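Local atomic coordinates of RabGDI protein (Plasmodium falciparum 3D7, PDB entry 3P1W), a protein that probably acts as a Rab GDP-dissociation inhibitor, holding Rab GTPases in their GDP-bound form and so taking part in vesicle transport. Residues A[117-121]-A[368-372]; A[96-100]-A[239-243]. All blocks are in the same frame, centred on the assembly; numbering follows the deposited sequence.

Contact 1 of 2, residues A[117-121]-A[368-372]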
loop_
_atom_site.group_PDB
_atom_site.type_symbol
_atom_site.label_atom_id
_atom_site.label_comp_id
_atom_site.label_asym_id
_atom_site.label_seq_id
_atom_site.Cartn_x
_atom_site.Cartn_y
_atom_site.Cartn_z
ATOM N N TRP A 117 -11.192 2.313 12.504
ATOM C CA TRP A 117 -10.180 1.352 12.065
ATOM C C TRP A 117 -10.545 -0.035 12.531
ATOM O O TRP A 117 -10.917 -0.234 13.700
ATOM C CB TRP A 117 -8.821 1.738 12.645
ATOM C CG TRP A 117 -8.373 3.036 12.113
ATOM C CD1 TRP A 117 -8.517 4.269 12.702
ATOM C CD2 TRP A 117 -7.745 3.261 10.855
ATOM N NE1 TRP A 117 -7.995 5.244 11.880
ATOM C CE2 TRP A 117 -7.513 4.651 10.743
ATOM C CE3 TRP A 117 -7.345 2.420 9.805
ATOM C CZ2 TRP A 117 -6.900 5.214 9.628
ATOM C CZ3 TRP A 117 -6.730 2.981 8.710
ATOM C CH2 TRP A 117 -6.519 4.365 8.622
ATOM N N LEU A 118 -10.440 -1.005 11.631
ATOM C CA LEU A 118 -10.669 -2.386 11.990
ATOM C C LEU A 118 -9.488 -3.233 11.541
ATOM O O LEU A 118 -8.938 -3.016 10.448
ATOM C CB LEU A 118 -11.965 -2.881 11.354
ATOM C CG LEU A 118 -13.208 -2.144 11.877
ATOM C CD1 LEU A 118 -14.379 -2.252 10.914
ATOM C CD2 LEU A 118 -13.563 -2.703 13.260
ATOM N N VAL A 119 -9.092 -4.177 12.387
ATOM C CA VAL A 119 -7.934 -5.026 12.101
ATOM C C VAL A 119 -8.241 -5.951 10.945
ATOM O O VAL A 119 -9.369 -6.429 10.779
ATOM C CB VAL A 119 -7.493 -5.842 13.367
ATOM C CG1 VAL A 119 -8.521 -6.921 13.721
ATOM C CG2 VAL A 119 -6.129 -6.475 13.176
ATOM N N VAL A 120 -7.223 -6.191 10.132
ATOM C CA VAL A 120 -7.277 -7.198 9.115
ATOM C C VAL A 120 -7.101 -8.534 9.800
ATOM O O VAL A 120 -6.186 -8.711 10.586
ATOM C CB VAL A 120 -6.182 -6.961 8.059
ATOM C CG1 VAL A 120 -6.083 -8.127 7.075
ATOM C CG2 VAL A 120 -6.502 -5.645 7.290
ATOM N N GLU A 121 -7.987 -9.473 9.513
ATOM C CA GLU A 121 -8.119 -10.655 10.376
ATOM C C GLU A 121 -7.008 -11.679 10.217
ATOM O O GLU A 121 -6.794 -12.491 11.124
ATOM C CB GLU A 121 -9.488 -11.319 10.210
ATOM C CG GLU A 121 -10.619 -10.458 10.737
ATOM C CD GLU A 121 -11.951 -11.186 10.830
ATOM O OE1 GLU A 121 -12.139 -12.256 10.211
ATOM O OE2 GLU A 121 -12.834 -10.669 11.531
ATOM N N PHE A 368 -17.996 -7.492 4.188
ATOM C CA PHE A 368 -18.924 -6.768 5.038
ATOM C C PHE A 368 -18.282 -6.312 6.354
ATOM O O PHE A 368 -18.672 -5.275 6.899
ATOM C CB PHE A 368 -20.134 -7.639 5.323
ATOM C CG PHE A 368 -21.144 -6.996 6.234
ATOM C CD1 PHE A 368 -21.938 -5.944 5.777
ATOM C CD2 PHE A 368 -21.301 -7.438 7.545
ATOM C CE1 PHE A 368 -22.878 -5.351 6.616
ATOM C CE2 PHE A 368 -22.233 -6.843 8.390
ATOM C CZ PHE A 368 -23.022 -5.804 7.928
ATOM N N GLN A 369 -17.300 -7.060 6.857
ATOM C CA GLN A 369 -16.580 -6.652 8.079
ATOM C C GLN A 369 -16.105 -5.201 8.011
ATOM O O GLN A 369 -16.291 -4.438 8.967
ATOM C CB GLN A 369 -15.392 -7.592 8.360
ATOM C CG GLN A 369 -14.543 -7.197 9.579
ATOM C CD GLN A 369 -13.066 -7.557 9.454
ATOM O OE1 GLN A 369 -12.653 -8.275 8.545
ATOM N NE2 GLN A 369 -12.255 -7.028 10.382
ATOM N N HIS A 370 -15.489 -4.818 6.892
ATOM C CA HIS A 370 -15.008 -3.438 6.696
ATOM C C HIS A 370 -15.995 -2.525 5.944
ATOM O O HIS A 370 -15.617 -1.462 5.465
ATOM C CB HIS A 370 -13.651 -3.441 5.966
ATOM C CG HIS A 370 -12.497 -3.814 6.839
ATOM N ND1 HIS A 370 -12.084 -5.119 7.019
ATOM C CD2 HIS A 370 -11.680 -3.054 7.607
ATOM C CE1 HIS A 370 -11.060 -5.140 7.855
ATOM N NE2 HIS A 370 -10.800 -3.902 8.234
ATOM N N GLY A 371 -17.252 -2.940 5.831
ATOM C CA GLY A 371 -18.279 -2.129 5.182
ATOM C C GLY A 371 -18.060 -1.858 3.708
ATOM O O GLY A 371 -18.453 -0.792 3.200
ATOM N N VAL A 372 -17.419 -2.803 3.013
ATOM C CA VAL A 372 -17.068 -2.569 1.616
ATOM C C VAL A 372 -17.861 -3.440 0.623
ATOM O O VAL A 372 -17.880 -3.128 -0.567
ATOM C CB VAL A 372 -15.531 -2.689 1.392
ATOM C CG1 VAL A 372 -14.795 -1.575 2.134
ATOM C CG2 VAL A 372 -15.020 -4.019 1.798
#
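His370 and Gln369 reach from a loop to two successive backbone carbonyls of the segment 117-121. This is the tight part of the contact. NE2 of His370 donates to Leu118 O at 3.0 Å in a nearly straight bond, with an N-H...O angle of 168°. The oxygen lies in the ring plane, but the nitrogen stands above the carbonyl plane of Leu118. CB of Leu118 packs against the same NE2 at 3.5 Å. NE2 of Gln369 donates to Val119 O at 3.0 Å, nearly along the C=O axis but more bent at the hydrogen. CG anti to the backbone N (chi1 177°) sends the Gln369 chain toward the strand, and a bend at chi2 turns NE2 to Val119 O.

The loop joins strands 361-367 and 378-385, in the same mixed sheet as strand 117-129. Tyr250 meets the His370 ring edge-to-face. Ser345 OG bonds Gln369 OE1, which fixes the amide's rotation, and also Glu121 N.

Glu121 meets the amide from the opposite direction, the planes 35° apart and OE2 3.7 Å from Gln369 CD. Asn344 N holds its OE1.

The looser side is the partly exposed Leu118, whose CD1 rests 3.5 Å from Gln369 O without a polar bond.

Contact 2 of 2, residues A[96-100]-A[239-243]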
loop_
_atom_site.group_PDB
_atom_site.type_symbol
_atom_site.label_atom_id
_atom_site.label_comp_id
_atom_site.label_asym_id
_atom_site.label_seq_id
_atom_site.Cartn_x
_atom_site.Cartn_y
_atom_site.Cartn_z
ATOM N N ILE A 96 -2.688 -1.084 6.082
ATOM C CA ILE A 96 -1.792 -0.144 6.765
ATOM C C ILE A 96 -1.174 -0.799 8.000
ATOM O O ILE A 96 -1.886 -1.323 8.862
ATOM C CB ILE A 96 -2.624 1.094 7.130
ATOM C CG1 ILE A 96 -3.088 1.792 5.846
ATOM C CG2 ILE A 96 -1.858 2.065 8.054
ATOM C CD1 ILE A 96 -4.326 2.645 6.044
ATOM N N LEU A 97 0.154 -0.796 8.069
ATOM C CA LEU A 97 0.869 -1.383 9.191
ATOM C C LEU A 97 0.662 -0.518 10.447
ATOM O O LEU A 97 0.919 0.697 10.427
ATOM C CB LEU A 97 2.362 -1.515 8.853
ATOM C CG LEU A 97 3.252 -2.293 9.837
ATOM C CD1 LEU A 97 2.917 -3.801 9.894
ATOM C CD2 LEU A 97 4.740 -2.105 9.504
ATOM N N VAL A 98 0.163 -1.141 11.513
ATOM C CA VAL A 98 -0.139 -0.428 12.777
ATOM C C VAL A 98 1.035 0.434 13.240
ATOM O O VAL A 98 0.840 1.572 13.645
ATOM C CB VAL A 98 -0.565 -1.399 13.878
ATOM C CG1 VAL A 98 -0.646 -0.676 15.273
ATOM C CG2 VAL A 98 -1.887 -2.005 13.522
ATOM N N GLY A 99 2.254 -0.083 13.126
ATOM C CA GLY A 99 3.448 0.648 13.578
ATOM C C GLY A 99 4.160 1.485 12.519
ATOM O O GLY A 99 5.231 2.044 12.777
ATOM N N GLY A 100 3.580 1.574 11.325
ATOM C CA GLY A 100 4.202 2.320 10.252
ATOM C C GLY A 100 3.953 3.817 10.360
ATOM O O GLY A 100 3.259 4.293 11.265
ATOM N N SER A 239 3.755 -4.594 16.239
ATOM C CA SER A 239 2.516 -4.097 15.644
ATOM C C SER A 239 1.296 -5.000 15.852
ATOM O O SER A 239 0.167 -4.516 15.784
ATOM C CB SER A 239 2.719 -3.833 14.141
ATOM O OG SER A 239 3.714 -2.836 13.920
ATOM N N ILE A 240 1.529 -6.294 16.082
ATOM C CA ILE A 240 0.448 -7.255 16.324
ATOM C C ILE A 240 -0.284 -6.982 17.633
ATOM O O ILE A 240 -1.504 -7.136 17.712
ATOM C CB ILE A 240 0.963 -8.714 16.362
ATOM C CG1 ILE A 240 0.937 -9.329 14.963
ATOM C CG2 ILE A 240 0.096 -9.558 17.277
ATOM C CD1 ILE A 240 0.740 -10.832 14.965
ATOM N N SER A 241 0.458 -6.548 18.643
ATOM C CA SER A 241 -0.063 -6.447 20.014
ATOM C C SER A 241 -1.272 -5.508 20.139
ATOM O O SER A 241 -2.131 -5.734 20.995
ATOM C CB SER A 241 1.046 -6.016 20.981
ATOM O OG SER A 241 1.292 -4.629 20.875
ATOM N N ALA A 242 -1.337 -4.482 19.288
ATOM C CA ALA A 242 -2.486 -3.566 19.250
ATOM C C ALA A 242 -3.809 -4.347 19.123
ATOM O O ALA A 242 -4.637 -4.307 20.041
ATOM C CB ALA A 242 -2.343 -2.573 18.119
ATOM N N PHE A 243 -3.974 -5.096 18.027
ATOM C CA PHE A 243 -5.226 -5.805 17.736
ATOM C C PHE A 243 -5.109 -7.338 17.718
ATOM O O PHE A 243 -6.088 -8.026 17.454
ATOM C CB PHE A 243 -5.788 -5.334 16.389
ATOM C CG PHE A 243 -6.016 -3.841 16.299
ATOM C CD1 PHE A 243 -7.288 -3.302 16.483
ATOM C CD2 PHE A 243 -4.967 -2.975 16.023
ATOM C CE1 PHE A 243 -7.501 -1.918 16.397
ATOM C CE2 PHE A 243 -5.172 -1.606 15.942
ATOM C CZ PHE A 243 -6.436 -1.074 16.119
#
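With CG1 anti to the backbone N (chi1 170°) and CG2 anti to the carbonyl carbon, Val98 turns its two methyls to different residues at the end of helix 226-243. In Ser239, OG sits beside its own backbone N (chi1 -62°) and comes close to Gly99.

The segment 96-100 leaves strand 96-97 through a type I beta turn from Leu97 to Gly100, closed by Gly100 N to Leu97 O at 2.9 Å. The turn packs against the last, weakly bonded residues of helix 226-243. Val98 is its main apolar contact. CG1 touches Ala242 CB at 3.8 Å, while CB lies 3.7 Å from Ser239 O. The Phe243 side chain also touches Ile249 and Val119, so it links this helix end to the sheet.

The contact lies near the surface: Ala242 and Phe243 are exposed, whereas Ser239 is buried. Ser239 OG hydrogen-bonds Leu235 O, one turn back in the same helix. Gly99 N also donates to this OG, but this second bond is weak, at 3.2 Å and an angle of 121°. At the other end of the contact, CG2 of Val98 approaches Phe243 CD2 obliquely at 4.1 Å.

How the contacts relate
The centres of contacts 1 and 2 lie about 15 Å apart, and both reach the same mixed sheet. Strand 248-251 pairs antiparallel with strand 96-97 and with strand 117-129, so it joins the two contacts. They also touch directly: Val119 CG2 packs on Phe243 CB at 3.4 Å, and Trp117 CZ3 on Ile96 CD1 at 3.6 Å. Along the chain the order is 96-100, 117-121, 239-243, 368-372, so the segments alternate between the contacts. Contact 2 brings the end of helix 226-243 to the sheet. Contact 1 brings in the loop after strand 361-367. Through strand 248-251 the sheet ties this helix end and this loop into one unit of the Rab GDI family fold.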